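Local coordinates for OTU domain-containing protein wMelOTU (Wolbachia pipientis wMel, PDB 6W9O), which is a bacterial OTU-family deubiquitinase, probably a cysteine protease that cleaves ubiquitin from modified proteins, probably acting as an effector in the host, at residues N50-F55 against N120-P126; K74-C79 against I132-Y137. All coordinates share one frame. Where two conformers were deposited one is given. Residue numbers count along the deposited sequence, not the author numbering.

Both contacts draw on the helix 126-137: contact 1 sits on the loop that leads into it, contact 2 on its last turns, with centres about 13 Å apart. Contact 1 is partly buried, with Asn-50, Asn-120 and Trp-123 at the exposed end; its backbones pack closely at two glycines, bridged by one water, with the Phe-54 and Phe-55 rings covering the inner side. Contact 2 is a buried helix-helix crossing whose apolar floor is topped, toward solvent, by a salt bridge and a tyrosine hydrogen bond. Arg-76 joins them: it faces away from helix 126-137 and hydrogen-bonds Ser-52 OG and Arg-122 O, one on each side of contact 1.

Contact 1. Residues N50-F55 against N120-P126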
ATOM      1  N   ASN A  50      12.323   8.934   1.143  1.00 25.13           N
ATOM      2  CA  ASN A  50      12.269  10.164   0.358  1.00 25.84           C
ATOM      3  C   ASN A  50      10.845  10.687   0.179  1.00 24.72           C
ATOM      4  O   ASN A  50      10.630  11.613  -0.626  1.00 26.14           O
ATOM      5  CB  ASN A  50      12.875   9.917  -1.030  1.00 28.48           C
ATOM      6  CG  ASN A  50      12.089   8.869  -1.817  1.00 26.45           C
ATOM      7  OD1 ASN A  50      11.190   8.201  -1.269  1.00 25.52           O
ATOM      8  ND2 ASN A  50      12.428   8.696  -3.100  1.00 31.91           N
ATOM      9  N   GLY A  51       9.875  10.150   0.937  1.00 20.83           N
ATOM     10  CA  GLY A  51       8.478  10.486   0.791  1.00 18.13           C
ATOM     11  C   GLY A  51       7.686   9.354   0.154  1.00 16.76           C
ATOM     12  O   GLY A  51       6.444   9.403   0.132  1.00 16.57           O
ATOM     13  N   SER A  52       8.377   8.370  -0.450  1.00 17.54           N
ATOM     14  CA  SER A  52       7.707   7.295  -1.159  1.00 15.54           C
ATOM     15  C   SER A  52       7.601   6.012  -0.349  1.00 14.66           C
ATOM     16  O   SER A  52       7.356   4.950  -0.937  1.00 14.95           O
ATOM     17  CB  SER A  52       8.432   7.015  -2.474  1.00 18.66           C
ATOM     18  OG  SER A  52       8.209   8.153  -3.336  1.00 21.82           O
ATOM     19  N   CYS A  53       7.670   6.088   0.991  1.00 15.27           N
ATOM     20  CA  CYS A  53       7.651   4.839   1.768  1.00 15.21           C
ATOM     21  C   CYS A  53       6.383   4.030   1.565  1.00 15.43           C
ATOM     22  O   CYS A  53       6.425   2.809   1.719  1.00 15.20           O
ATOM     23  CB  CYS A  53       7.823   5.130   3.263  1.00 14.06           C
ATOM     24  SG  CYS A  53       6.479   6.091   4.026  1.00 16.72           S
ATOM     25  N   PHE A  54       5.224   4.662   1.300  1.00 12.86           N
ATOM     26  CA  PHE A  54       4.025   3.855   1.096  1.00 12.45           C
ATOM     27  C   PHE A  54       4.188   3.013  -0.142  1.00 13.90           C
ATOM     28  O   PHE A  54       3.956   1.788  -0.114  1.00 13.09           O
ATOM     29  CB  PHE A  54       2.772   4.762   0.910  1.00 12.26           C
ATOM     30  CG  PHE A  54       1.589   3.986   0.467  1.00 12.88           C
ATOM     31  CD1 PHE A  54       0.908   3.147   1.375  1.00 13.98           C
ATOM     32  CD2 PHE A  54       1.236   3.995  -0.855  1.00 13.90           C
ATOM     33  CE1 PHE A  54      -0.112   2.331   0.952  1.00 14.96           C
ATOM     34  CE2 PHE A  54       0.204   3.184  -1.314  1.00 14.22           C
ATOM     35  CZ  PHE A  54      -0.468   2.326  -0.400  1.00 14.33           C
ATOM     36  N   PHE A  55       4.591   3.653  -1.232  1.00 12.41           N
ATOM     37  CA  PHE A  55       4.733   2.954  -2.514  1.00 13.58           C
ATOM     38  C   PHE A  55       5.819   1.902  -2.440  1.00 15.24           C
ATOM     39  O   PHE A  55       5.663   0.783  -2.999  1.00 14.80           O
ATOM     40  CB  PHE A  55       5.053   3.991  -3.598  1.00 13.47           C
ATOM     41  CG  PHE A  55       3.955   5.032  -3.730  1.00 12.47           C
ATOM     42  CD1 PHE A  55       2.787   4.760  -4.404  1.00 13.28           C
ATOM     43  CD2 PHE A  55       4.126   6.274  -3.125  1.00 13.72           C
ATOM     44  CE1 PHE A  55       1.778   5.690  -4.481  1.00 14.98           C
ATOM     45  CE2 PHE A  55       3.111   7.214  -3.213  1.00 14.51           C
ATOM     46  CZ  PHE A  55       1.957   6.933  -3.888  1.00 14.82           C
ATOM     47  N   ASN A 120       7.804  13.042  -5.172  1.00 19.82           N
ATOM     48  CA  ASN A 120       8.111  12.265  -3.971  1.00 19.66           C
ATOM     49  C   ASN A 120       7.624  12.970  -2.708  1.00 20.69           C
ATOM     50  O   ASN A 120       7.383  12.290  -1.701  1.00 21.27           O
ATOM     51  CB  ASN A 120       9.613  12.040  -3.862  1.00 22.75           C
ATOM     52  CG  ASN A 120      10.102  10.967  -4.838  1.00 30.72           C
ATOM     53  OD1 ASN A 120       9.370  10.049  -5.195  1.00 29.57           O
ATOM     54  ND2 ASN A 120      11.342  11.088  -5.262  1.00 28.46           N
ATOM     55  N   SER A 121       7.430  14.286  -2.786  1.00 20.43           N
ATOM     56  CA  SER A 121       6.932  15.061  -1.651  1.00 20.35           C
ATOM     57  C   SER A 121       5.507  14.681  -1.261  1.00 19.54           C
ATOM     58  O   SER A 121       5.117  14.930  -0.108  1.00 18.94           O
ATOM     59  CB  SER A 121       6.996  16.567  -1.919  1.00 22.23           C
ATOM     60  OG  SER A 121       6.328  16.914  -3.133  1.00 24.44           O
ATOM     61  N   ARG A 122       4.709  14.092  -2.157  1.00 17.04           N
ATOM     62  CA  ARG A 122       3.323  13.746  -1.852  0.56 16.39           C
ATOM     63  C   ARG A 122       3.335  12.329  -1.291  1.00 16.64           C
ATOM     64  O   ARG A 122       3.552  11.369  -2.029  1.00 16.46           O
ATOM     65  CB  ARG A 122       2.485  13.815  -3.134  0.56 17.08           C
ATOM     66  CG  ARG A 122       1.128  13.171  -3.000  0.56 16.22           C
ATOM     67  CD  ARG A 122       0.266  13.844  -1.939  0.56 17.89           C
ATOM     68  NE  ARG A 122      -1.141  13.446  -2.123  0.56 20.55           N
ATOM     69  CZ  ARG A 122      -2.018  14.102  -2.882  0.56 21.72           C
ATOM     70  NH1 ARG A 122      -1.669  15.226  -3.517  0.56 25.43           N
ATOM     71  NH2 ARG A 122      -3.270  13.641  -2.992  0.56 21.72           N
ATOM     72  N   TRP A 123       3.160  12.186   0.014  1.00 14.36           N
ATOM     73  CA  TRP A 123       3.199  10.849   0.604  1.00 13.07           C
ATOM     74  C   TRP A 123       1.944  10.053   0.267  1.00 13.68           C
ATOM     75  O   TRP A 123       0.839  10.586   0.170  1.00 14.84           O
ATOM     76  CB  TRP A 123       3.367  10.919   2.135  1.00 13.51           C
ATOM     77  CG  TRP A 123       4.598  11.517   2.587  1.00 15.50           C
ATOM     78  CD1 TRP A 123       5.473  12.312   1.870  1.00 17.23           C
ATOM     79  CD2 TRP A 123       5.156  11.387   3.893  1.00 16.27           C
ATOM     80  NE1 TRP A 123       6.556  12.706   2.695  1.00 21.26           N
ATOM     81  CE2 TRP A 123       6.375  12.116   3.923  1.00 18.00           C
ATOM     82  CE3 TRP A 123       4.722  10.731   5.061  1.00 18.99           C
ATOM     83  CZ2 TRP A 123       7.153  12.215   5.079  1.00 22.72           C
ATOM     84  CZ3 TRP A 123       5.496  10.819   6.200  1.00 23.86           C
ATOM     85  CH2 TRP A 123       6.698  11.561   6.206  1.00 24.10           C
ATOM     86  N   GLY A 124       2.103   8.759   0.026  1.00 12.37           N
ATOM     87  CA  GLY A 124       0.954   7.919  -0.333  1.00 14.15           C
ATOM     88  C   GLY A 124       0.058   7.562   0.855  1.00 12.57           C
ATOM     89  O   GLY A 124       0.487   7.515   2.018  1.00 13.93           O
ATOM     90  N   ASP A 125      -1.216   7.327   0.550  1.00 12.93           N
ATOM     91  CA  ASP A 125      -2.274   7.107   1.540  1.00 15.22           C
ATOM     92  C   ASP A 125      -2.945   5.786   1.187  1.00 14.38           C
ATOM     93  O   ASP A 125      -3.499   5.646   0.073  1.00 14.01           O
ATOM     94  CB  ASP A 125      -3.242   8.296   1.419  1.00 15.58           C
ATOM     95  CG  ASP A 125      -4.453   8.202   2.312  1.00 19.29           C
ATOM     96  OD1 ASP A 125      -4.642   7.187   3.002  1.00 16.74           O
ATOM     97  OD2 ASP A 125      -5.198   9.204   2.323  1.00 18.45           O
ATOM     98  N   PRO A 126      -2.963   4.814   2.098  1.00 13.93           N
ATOM     99  CA  PRO A 126      -3.646   3.517   1.809  1.00 13.99           C
ATOM    100  C   PRO A 126      -5.079   3.685   1.381  1.00 14.82           C
ATOM    101  O   PRO A 126      -5.543   2.900   0.541  1.00 15.08           O
ATOM    102  CB  PRO A 126      -3.597   2.775   3.150  1.00 16.14           C
ATOM    103  CG  PRO A 126      -2.355   3.314   3.816  1.00 18.53           C
ATOM    104  CD  PRO A 126      -2.261   4.802   3.401  1.00 16.73           C
TER
HETATM  105  O   HOH W   1       4.581   7.510   0.631  1.00 14.77           O
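The turn ahead of helix 53-66 carries Asn-Gly-Ser-Cys, a variant, with Asn for Asp, of the Asp-Gly-X-Cys motif of OTU proteases, so Cys-53, in the first turn of that helix, is probably the catalytic cysteine. Asn-50 OD1 accepts from Ser-52 N at 2.9 Å, an Asx turn. Gly-51 has phi 107°, and a CB there would lie 2.0 Å from Asn-120 O; instead its CA makes a CH...O contact of 3.3 Å to that oxygen, and its C lies over one face of the Trp-123 ring. Ser-52 OG accepts a hydrogen bond from Arg-76 NH2 and gives a weak one, 2.9 Å, to Asn-120 OD1. The 120-126 loop probably borders the active site: Trp-123 stands edge-to-face with His-191, the likely catalytic histidine of this OTU cysteine protease fold. Water 1 bridges the backbones, donating to Gly-51 O (2.7 Å) and accepting from Phe-54 N (3.0 Å) and Gly-124 N (2.8 Å). Gly-124 leaves room for both phenylalanines: a CB placed on it would lie 2.6 Å from Phe-54 CD2 and 2.8 Å from Phe-55 CE2. Deeper in, Phe-54 CE1 packs on Pro-126 CG at 3.8 Å, beside Leu-141 of the central sheet.

Contact 2. Residues K74-C79 against I132-Y137; sequences KLRNDC and ILCEKY
Two helices of the OTU-like cysteine protease fold, 72-84 and 126-137, cross almost at right angles here: the axes of 74-79 and 132-137 make 97° and approach to 10.0 Å. Both segments are alpha-helical, Tyr-137 relaxing to phi/psi -97/1° at the C-terminal end. The nearest CA pairs are Cys-79 with Ile-132 (6.4 Å) and Asp-78 with Leu-133 (7.3 Å). Ile-132 (mt) directs CB toward the other helix and sets CG2 4.0 Å from Cys-79 SG; its side chain also meets Tyr-113, Trp-90 and Phe-91. Leu-133 (mt) fills the crossing, with CD2 3.9 Å from Leu-75 CD2, 3.8 Å from Asp-78 CB and 4.0 Å from Cys-79 SG. One turn on, Lys-136, extended with all four chi angles near t, reaches toward solvent, where NZ forms a 2.7 Å salt bridge with OD1 of the buried Asp-78 (chi1 m). Lys-74 NZ lies 4.4 Å from Lys-136 NZ, and waters 2 and 3 accept from both amines, weakly from Lys-74. Tyr-137 (chi1 m, chi2 -79°) rests CE2 3.6 Å from Leu-75 CD2, and its OH donates to the other carboxylate oxygen, Asp-78 OD2, at 2.6 Å.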
ATOM      1  N   LYS A  74       6.588   3.687 -10.830  1.00 18.22           N
ATOM      2  CA  LYS A  74       5.507   3.140 -11.634  1.00 19.81           C
ATOM      3  C   LYS A  74       4.207   3.094 -10.833  1.00 18.29           C
ATOM      4  O   LYS A  74       3.146   3.364 -11.394  1.00 17.41           O
ATOM      5  CB  LYS A  74       5.904   1.732 -12.107  1.00 19.72           C
ATOM      6  CG  LYS A  74       4.784   0.961 -12.870  1.00 26.85           C
ATOM      7  CD  LYS A  74       4.310   1.629 -14.115  1.00 29.70           C
ATOM      8  CE  LYS A  74       3.515   0.624 -14.985  1.00 33.64           C
ATOM      9  NZ  LYS A  74       3.029   1.312 -16.223  1.00 37.78           N
ATOM     10  N   LEU A  75       4.279   2.794  -9.523  1.00 16.83           N
ATOM     11  CA  LEU A  75       3.070   2.778  -8.701  1.00 16.44           C
ATOM     12  C   LEU A  75       2.450   4.177  -8.611  1.00 16.22           C
ATOM     13  O   LEU A  75       1.222   4.319  -8.716  1.00 15.18           O
ATOM     14  CB  LEU A  75       3.341   2.225  -7.300  1.00 14.87           C
ATOM     15  CG  LEU A  75       3.771   0.761  -7.361  1.00 16.89           C
ATOM     16  CD1 LEU A  75       4.216   0.391  -5.954  1.00 18.29           C
ATOM     17  CD2 LEU A  75       2.600  -0.160  -7.777  1.00 16.87           C
ATOM     18  N   ARG A  76       3.283   5.229  -8.488  1.00 15.33           N
ATOM     19  CA  ARG A  76       2.737   6.595  -8.548  1.00 15.56           C
ATOM     20  C   ARG A  76       2.110   6.849  -9.908  1.00 17.44           C
ATOM     21  O   ARG A  76       1.028   7.432 -10.006  1.00 16.08           O
ATOM     22  CB  ARG A  76       3.835   7.637  -8.273  1.00 15.94           C
ATOM     23  CG  ARG A  76       4.310   7.656  -6.814  1.00 14.86           C
ATOM     24  CD  ARG A  76       5.405   8.713  -6.669  1.00 18.28           C
ATOM     25  NE  ARG A  76       5.840   8.860  -5.264  1.00 17.04           N
ATOM     26  CZ  ARG A  76       5.191   9.597  -4.353  1.00 17.57           C
ATOM     27  NH1 ARG A  76       4.049  10.253  -4.654  1.00 16.05           N
ATOM     28  NH2 ARG A  76       5.693   9.664  -3.117  1.00 16.16           N
ATOM     29  N   ASN A  77       2.760   6.385 -10.995  1.00 16.77           N
ATOM     30  CA  ASN A  77       2.181   6.594 -12.327  1.00 15.48           C
ATOM     31  C   ASN A  77       0.839   5.868 -12.496  1.00 15.30           C
ATOM     32  O   ASN A  77      -0.050   6.373 -13.195  1.00 18.17           O
ATOM     33  CB  ASN A  77       3.157   6.111 -13.386  1.00 19.77           C
ATOM     34  CG  ASN A  77       2.767   6.615 -14.732  1.00 29.34           C
ATOM     35  OD1 ASN A  77       2.846   7.842 -14.997  1.00 34.04           O
ATOM     36  ND2 ASN A  77       2.342   5.695 -15.618  1.00 34.07           N
ATOM     37  N   ASP A  78       0.683   4.705 -11.861  1.00 16.06           N
ATOM     38  CA  ASP A  78      -0.602   3.988 -11.903  1.00 15.86           C
ATOM     39  C   ASP A  78      -1.695   4.834 -11.250  1.00 16.88           C
ATOM     40  O   ASP A  78      -2.852   4.845 -11.700  1.00 18.91           O
ATOM     41  CB  ASP A  78      -0.509   2.685 -11.088  1.00 15.18           C
ATOM     42  CG  ASP A  78       0.419   1.598 -11.719  1.00 17.51           C
ATOM     43  OD1 ASP A  78       0.630   1.600 -12.960  1.00 21.69           O
ATOM     44  OD2 ASP A  78       0.898   0.773 -10.901  1.00 18.18           O
ATOM     45  N   CYS A  79      -1.316   5.619 -10.242  1.00 14.33           N
ATOM     46  CA  CYS A  79      -2.315   6.457  -9.580  1.00 15.66           C
ATOM     47  C   CYS A  79      -2.621   7.672 -10.430  1.00 16.25           C
ATOM     48  O   CYS A  79      -3.785   8.077 -10.556  1.00 15.92           O
ATOM     49  CB  CYS A  79      -1.787   6.869  -8.193  1.00 15.38           C
ATOM     50  SG  CYS A  79      -1.670   5.415  -7.066  1.00 15.56           S
ATOM     51  N   ILE A 132      -6.478   2.321  -5.205  1.00 12.24           N
ATOM     52  CA  ILE A 132      -6.184   2.317  -6.643  1.00 15.00           C
ATOM     53  C   ILE A 132      -5.266   1.147  -6.990  1.00 13.21           C
ATOM     54  O   ILE A 132      -5.487   0.440  -7.985  1.00 14.73           O
ATOM     55  CB  ILE A 132      -5.526   3.649  -7.067  1.00 13.81           C
ATOM     56  CG1 ILE A 132      -6.516   4.808  -6.943  1.00 13.94           C
ATOM     57  CG2 ILE A 132      -4.922   3.486  -8.514  1.00 15.53           C
ATOM     58  CD1 ILE A 132      -5.814   6.208  -7.001  1.00 15.61           C
ATOM     59  N   LEU A 133      -4.220   0.920  -6.182  1.00 14.01           N
ATOM     60  CA  LEU A 133      -3.270  -0.134  -6.536  1.00 14.18           C
ATOM     61  C   LEU A 133      -3.860  -1.517  -6.288  1.00 14.23           C
ATOM     62  O   LEU A 133      -3.501  -2.485  -6.987  1.00 15.06           O
ATOM     63  CB  LEU A 133      -1.982   0.056  -5.741  1.00 15.63           C
ATOM     64  CG  LEU A 133      -1.293   1.403  -6.002  1.00 13.91           C
ATOM     65  CD1 LEU A 133      -0.105   1.561  -5.059  1.00 14.15           C
ATOM     66  CD2 LEU A 133      -0.882   1.470  -7.504  1.00 15.69           C
ATOM     67  N   CYS A 134      -4.747  -1.667  -5.299  1.00 14.36           N
ATOM     68  CA  CYS A 134      -5.403  -2.949  -5.077  1.00 15.12           C
ATOM     69  C   CYS A 134      -6.234  -3.301  -6.301  1.00 16.94           C
ATOM     70  O   CYS A 134      -6.260  -4.465  -6.763  1.00 17.42           O
ATOM     71  CB  CYS A 134      -6.331  -2.818  -3.854  1.00 14.65           C
ATOM     72  SG  CYS A 134      -5.399  -2.992  -2.327  1.00 16.66           S
ATOM     73  N   GLU A 135      -6.921  -2.309  -6.864  1.00 14.78           N
ATOM     74  CA  GLU A 135      -7.719  -2.526  -8.074  1.00 16.52           C
ATOM     75  C   GLU A 135      -6.835  -2.928  -9.261  1.00 16.76           C
ATOM     76  O   GLU A 135      -7.169  -3.873 -10.007  1.00 20.70           O
ATOM     77  CB  GLU A 135      -8.516  -1.247  -8.379  1.00 22.76           C
ATOM     78  CG  GLU A 135      -8.958  -1.106  -9.842  1.00 32.22           C
ATOM     79  CD  GLU A 135     -10.188  -1.853 -10.128  1.00 47.21           C
ATOM     80  OE1 GLU A 135     -10.442  -2.159 -11.327  1.00 50.25           O
ATOM     81  OE2 GLU A 135     -10.905  -2.136  -9.150  1.00 49.27           O
ATOM     82  N   LYS A 136      -5.705  -2.262  -9.456  1.00 16.58           N
ATOM     83  CA  LYS A 136      -4.857  -2.581 -10.608  1.00 17.92           C
ATOM     84  C   LYS A 136      -4.212  -3.962 -10.465  1.00 16.98           C
ATOM     85  O   LYS A 136      -4.217  -4.748 -11.425  1.00 19.17           O
ATOM     86  CB  LYS A 136      -3.761  -1.535 -10.804  1.00 19.79           C
ATOM     87  CG  LYS A 136      -2.846  -1.984 -11.984  1.00 23.62           C
ATOM     88  CD  LYS A 136      -2.117  -0.809 -12.600  1.00 24.23           C
ATOM     89  CE  LYS A 136      -1.375  -1.302 -13.855  1.00 26.99           C
ATOM     90  NZ  LYS A 136      -0.696  -0.173 -14.530  1.00 29.44           N
ATOM     91  N   TYR A 137      -3.674  -4.283  -9.299  1.00 14.55           N
ATOM     92  CA  TYR A 137      -2.872  -5.501  -9.129  1.00 15.15           C
ATOM     93  C   TYR A 137      -3.680  -6.652  -8.570  1.00 18.93           C
ATOM     94  O   TYR A 137      -3.125  -7.756  -8.408  1.00 20.59           O
ATOM     95  CB  TYR A 137      -1.610  -5.216  -8.293  1.00 16.63           C
ATOM     96  CG  TYR A 137      -0.725  -4.245  -9.056  1.00 15.45           C
ATOM     97  CD1 TYR A 137       0.070  -4.706 -10.093  1.00 16.98           C
ATOM     98  CD2 TYR A 137      -0.727  -2.857  -8.787  1.00 18.02           C
ATOM     99  CE1 TYR A 137       0.829  -3.867 -10.836  1.00 17.67           C
ATOM    100  CE2 TYR A 137       0.025  -2.012  -9.550  1.00 17.63           C
ATOM    101  CZ  TYR A 137       0.817  -2.507 -10.558  1.00 18.60           C
ATOM    102  OH  TYR A 137       1.567  -1.664 -11.346  1.00 20.64           O
TER
HETATM  103  O   HOH W   2       1.114  -1.290 -16.148  1.00 42.84           O
HETATM  104  O   HOH W   3      -0.224   1.224 -17.160  1.00 84.27           O